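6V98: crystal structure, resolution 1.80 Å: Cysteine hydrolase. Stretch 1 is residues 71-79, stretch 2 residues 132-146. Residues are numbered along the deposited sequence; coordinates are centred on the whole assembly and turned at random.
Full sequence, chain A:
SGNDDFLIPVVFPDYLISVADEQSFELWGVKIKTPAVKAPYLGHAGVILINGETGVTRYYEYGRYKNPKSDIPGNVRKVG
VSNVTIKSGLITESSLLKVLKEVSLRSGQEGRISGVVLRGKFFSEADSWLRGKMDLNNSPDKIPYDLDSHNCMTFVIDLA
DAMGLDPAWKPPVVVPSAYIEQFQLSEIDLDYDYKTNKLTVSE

Stretch 1, residues 71-79: DIPGNVRKV
Stretch 2 (132-146) GKMDLNNSPDKIPYD

Stretch 1 is extended throughout most of its length, with a strand that includes Asn75 to Lys78. Gly74 interrupts the usual angles at phi/psi 95/126. Stretch 2 enters in a helix that began earlier in the chain and continues through three type I turns, Met134-Asn137, Leu136-Ser139 and Ser139-Lys142. From Lys142 to Tyr145 it is extended. The CA atoms of Gly74 and Tyr145 lie 4.8 Å apart, those of Asn75 and Asn137 5.5 Å, and those of Val76 and Met134 5.2 Å. The register thus runs backward along stretch 2 as stretch 1 advances. One backbone hydrogen bond joins them, Tyr145 N to Pro73 O at 3.0 Å. The oxygen of water 1 lies 2.8 Å from Pro73 O and 2.6 Å from Ile143 O and links the two stretches.

Lys142 is buried and points toward stretch 1, with chi angles t, t, p, t. Its NZ lies 2.9 Å from each of Ile72 O, Gly74 O and Asn75 OD1, and 2.7 Å from Asn137 O of its own stretch; these oxygens are hydrogen-bond acceptors that must share its three protons. A long side chain with a charged amine suits this cluster of oxygens. Asn75 (chi1 m) turns its amide end inward to supply OD1.

Asn137 (chi1 -86°, chi2 -7°) mimics a strand partner. Its OD1 accepts from Val76 N at 2.9 Å, and its ND2 donates to Val76 O at 2.8 Å. An amide offers both roles at once.

Gly74 has no side chain. An ideal CB would lie 2.8 Å from Tyr145 CB, a clash, and would jam against the preceding carbonyl. Tyr145 (chi1 t) points its CB toward Gly74, but its ring leads away.

Apolar contacts complete the interface. Ile72 (m, t) sets CG2 3.8 Å from Pro144 CB. Val76 (t) packs CG1 4.1 Å from Met134 CB. The contact buries 633 Å², both sides summed.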

# COMPACT_ATOMS: atom_id res chain seq x y z
N ASP A 71 5.71 23.43 1.91
CA ASP A 71 5.31 23.77 3.27
C ASP A 71 3.98 23.16 3.65
O ASP A 71 3.41 23.53 4.68
CB ASP A 71 5.26 25.29 3.41
CG ASP A 71 4.13 25.89 2.62
OD1 ASP A 71 4.10 25.66 1.39
OD2 ASP A 71 3.28 26.56 3.24
N ILE A 72 3.45 22.25 2.84
CA ILE A 72 2.17 21.60 3.11
C ILE A 72 2.45 20.19 3.59
O ILE A 72 3.10 19.42 2.87
CB ILE A 72 1.28 21.59 1.86
CG1 ILE A 72 1.03 23.04 1.38
CG2 ILE A 72 -0.01 20.84 2.15
CD1 ILE A 72 0.51 23.11 -0.06
N PRO A 73 1.99 19.80 4.78
CA PRO A 73 2.36 18.50 5.33
C PRO A 73 1.81 17.36 4.49
O PRO A 73 0.76 17.47 3.85
CB PRO A 73 1.73 18.50 6.73
CG PRO A 73 1.52 19.96 7.04
CD PRO A 73 1.21 20.61 5.73
N GLY A 74 2.53 16.24 4.51
CA GLY A 74 2.09 15.06 3.79
C GLY A 74 2.72 14.95 2.42
O GLY A 74 2.65 15.90 1.63
N ASN A 75 3.36 13.82 2.12
CA ASN A 75 4.00 13.61 0.83
C ASN A 75 3.91 12.15 0.45
O ASN A 75 3.93 11.27 1.32
CB ASN A 75 5.47 14.02 0.83
CG ASN A 75 5.66 15.52 0.99
OD1 ASN A 75 5.54 16.29 0.03
ND2 ASN A 75 5.93 15.95 2.22
N VAL A 76 3.84 11.90 -0.85
CA VAL A 76 3.95 10.55 -1.38
C VAL A 76 5.43 10.19 -1.46
O VAL A 76 6.26 11.02 -1.83
CB VAL A 76 3.30 10.46 -2.77
CG1 VAL A 76 3.46 9.05 -3.36
CG2 VAL A 76 1.84 10.88 -2.70
N ARG A 77 5.75 8.94 -1.15
CA ARG A 77 7.11 8.49 -1.41
C ARG A 77 7.07 7.10 -1.99
O ARG A 77 6.12 6.32 -1.80
CB ARG A 77 7.98 8.56 -0.14
CG ARG A 77 7.99 7.37 0.74
CD ARG A 77 9.10 7.47 1.83
NE ARG A 77 8.93 6.39 2.80
CZ ARG A 77 9.65 6.21 3.90
NH1 ARG A 77 10.64 7.04 4.21
NH2 ARG A 77 9.38 5.18 4.68
N LYS A 78 8.11 6.81 -2.76
CA LYS A 78 8.32 5.53 -3.40
C LYS A 78 9.51 4.88 -2.71
O LYS A 78 10.52 5.56 -2.49
CB LYS A 78 8.59 5.73 -4.88
CG LYS A 78 8.99 4.49 -5.62
CD LYS A 78 9.30 4.84 -7.07
CE LYS A 78 9.38 3.56 -7.88
NZ LYS A 78 10.45 2.66 -7.37
N VAL A 79 9.38 3.62 -2.34
CA VAL A 79 10.47 2.87 -1.72
C VAL A 79 10.86 1.75 -2.66
O VAL A 79 10.01 0.93 -3.03
CB VAL A 79 10.08 2.30 -0.35
CG1 VAL A 79 11.28 1.56 0.27
CG2 VAL A 79 9.57 3.40 0.57
N GLY A 132 1.87 10.31 -10.79
CA GLY A 132 1.17 11.58 -10.87
C GLY A 132 0.92 12.20 -9.51
O GLY A 132 1.09 13.41 -9.32
N LYS A 133 0.53 11.38 -8.53
CA LYS A 133 0.35 11.90 -7.18
C LYS A 133 1.68 12.33 -6.58
O LYS A 133 1.75 13.35 -5.88
CB LYS A 133 -0.34 10.86 -6.31
CG LYS A 133 -1.80 10.61 -6.63
CD LYS A 133 -2.58 11.91 -6.73
CE LYS A 133 -4.08 11.66 -6.71
NZ LYS A 133 -4.82 12.77 -7.38
N MET A 134 2.75 11.60 -6.86
CA MET A 134 4.05 12.03 -6.37
C MET A 134 4.47 13.35 -6.99
O MET A 134 5.10 14.18 -6.31
CB MET A 134 5.11 10.96 -6.61
CG MET A 134 6.38 11.23 -5.81
SD MET A 134 7.28 9.73 -5.45
CE MET A 134 7.58 9.17 -7.13
N ASP A 135 4.12 13.59 -8.26
CA ASP A 135 4.40 14.87 -8.90
C ASP A 135 3.74 16.05 -8.19
O ASP A 135 4.13 17.20 -8.43
CB ASP A 135 3.96 14.86 -10.37
CG ASP A 135 4.83 13.99 -11.24
OD1 ASP A 135 5.93 13.61 -10.79
OD2 ASP A 135 4.42 13.68 -12.38
N LEU A 136 2.75 15.81 -7.34
CA LEU A 136 2.08 16.88 -6.61
C LEU A 136 2.76 17.25 -5.30
O LEU A 136 2.29 18.15 -4.61
CB LEU A 136 0.63 16.49 -6.32
CG LEU A 136 -0.28 16.36 -7.55
CD1 LEU A 136 -1.64 15.83 -7.10
CD2 LEU A 136 -0.41 17.70 -8.26
N ASN A 137 3.86 16.58 -4.95
CA ASN A 137 4.43 16.77 -3.62
C ASN A 137 4.82 18.22 -3.36
O ASN A 137 4.72 18.69 -2.22
CB ASN A 137 5.66 15.88 -3.42
CG ASN A 137 5.31 14.47 -2.94
OD1 ASN A 137 4.16 14.18 -2.61
ND2 ASN A 137 6.32 13.60 -2.86
N ASN A 138 5.28 18.94 -4.38
CA ASN A 138 5.67 20.33 -4.25
C ASN A 138 4.61 21.30 -4.77
O ASN A 138 4.89 22.50 -4.88
CB ASN A 138 6.98 20.60 -5.01
CG ASN A 138 8.08 19.61 -4.68
OD1 ASN A 138 8.14 19.06 -3.58
ND2 ASN A 138 8.98 19.40 -5.64
N SER A 139 3.44 20.82 -5.08
CA SER A 139 2.46 21.71 -5.70
C SER A 139 1.79 22.59 -4.65
O SER A 139 1.42 22.11 -3.57
CB SER A 139 1.40 20.92 -6.46
OG SER A 139 0.29 21.76 -6.74
N PRO A 140 1.65 23.89 -4.94
CA PRO A 140 0.85 24.77 -4.07
C PRO A 140 -0.57 24.31 -3.87
O PRO A 140 -1.22 24.77 -2.93
CB PRO A 140 0.88 26.10 -4.82
CG PRO A 140 2.10 26.04 -5.65
CD PRO A 140 2.23 24.61 -6.07
N ASP A 141 -1.10 23.47 -4.77
CA ASP A 141 -2.46 22.97 -4.71
C ASP A 141 -2.56 21.60 -4.03
O ASP A 141 -3.64 21.00 -4.02
CB ASP A 141 -3.05 22.89 -6.12
CG ASP A 141 -3.55 24.25 -6.62
OD1 ASP A 141 -3.92 24.36 -7.80
OD2 ASP A 141 -3.56 25.21 -5.82
N LYS A 142 -1.45 21.10 -3.48
CA LYS A 142 -1.47 19.81 -2.79
C LYS A 142 -2.45 19.84 -1.63
O LYS A 142 -2.47 20.79 -0.84
CB LYS A 142 -0.05 19.48 -2.28
CG LYS A 142 0.06 18.08 -1.66
CD LYS A 142 1.51 17.76 -1.29
CE LYS A 142 2.03 18.65 -0.16
NZ LYS A 142 3.46 18.30 0.18
N ILE A 143 -3.27 18.80 -1.52
CA ILE A 143 -4.23 18.71 -0.41
C ILE A 143 -3.47 18.38 0.86
O ILE A 143 -2.75 17.37 0.89
CB ILE A 143 -5.28 17.64 -0.70
CG1 ILE A 143 -6.07 17.96 -1.97
CG2 ILE A 143 -6.23 17.54 0.49
CD1 ILE A 143 -6.93 19.18 -1.81
N PRO A 144 -3.64 19.15 1.94
CA PRO A 144 -2.84 18.92 3.15
C PRO A 144 -3.19 17.60 3.82
O PRO A 144 -4.33 17.13 3.78
CB PRO A 144 -3.23 20.09 4.06
CG PRO A 144 -3.90 21.10 3.17
CD PRO A 144 -4.54 20.31 2.07
N TYR A 145 -2.18 17.03 4.47
CA TYR A 145 -2.36 15.85 5.30
C TYR A 145 -3.43 16.10 6.36
O TYR A 145 -3.48 17.17 6.98
CB TYR A 145 -1.04 15.49 5.97
CG TYR A 145 -1.14 14.26 6.83
CD1 TYR A 145 -1.36 14.36 8.20
CD2 TYR A 145 -1.03 13.01 6.27
CE1 TYR A 145 -1.47 13.24 8.99
CE2 TYR A 145 -1.13 11.89 7.05
CZ TYR A 145 -1.35 12.01 8.41
OH TYR A 145 -1.45 10.89 9.22
N ASP A 146 -4.30 15.11 6.57
CA ASP A 146 -5.29 15.16 7.64
C ASP A 146 -5.41 13.77 8.24
O ASP A 146 -5.76 12.82 7.54
CB ASP A 146 -6.66 15.63 7.13
CG ASP A 146 -7.66 15.84 8.27
OD1 ASP A 146 -8.09 14.85 8.90
OD2 ASP A 146 -8.01 17.00 8.55
O HOH W 1 -0.41 16.38 1.53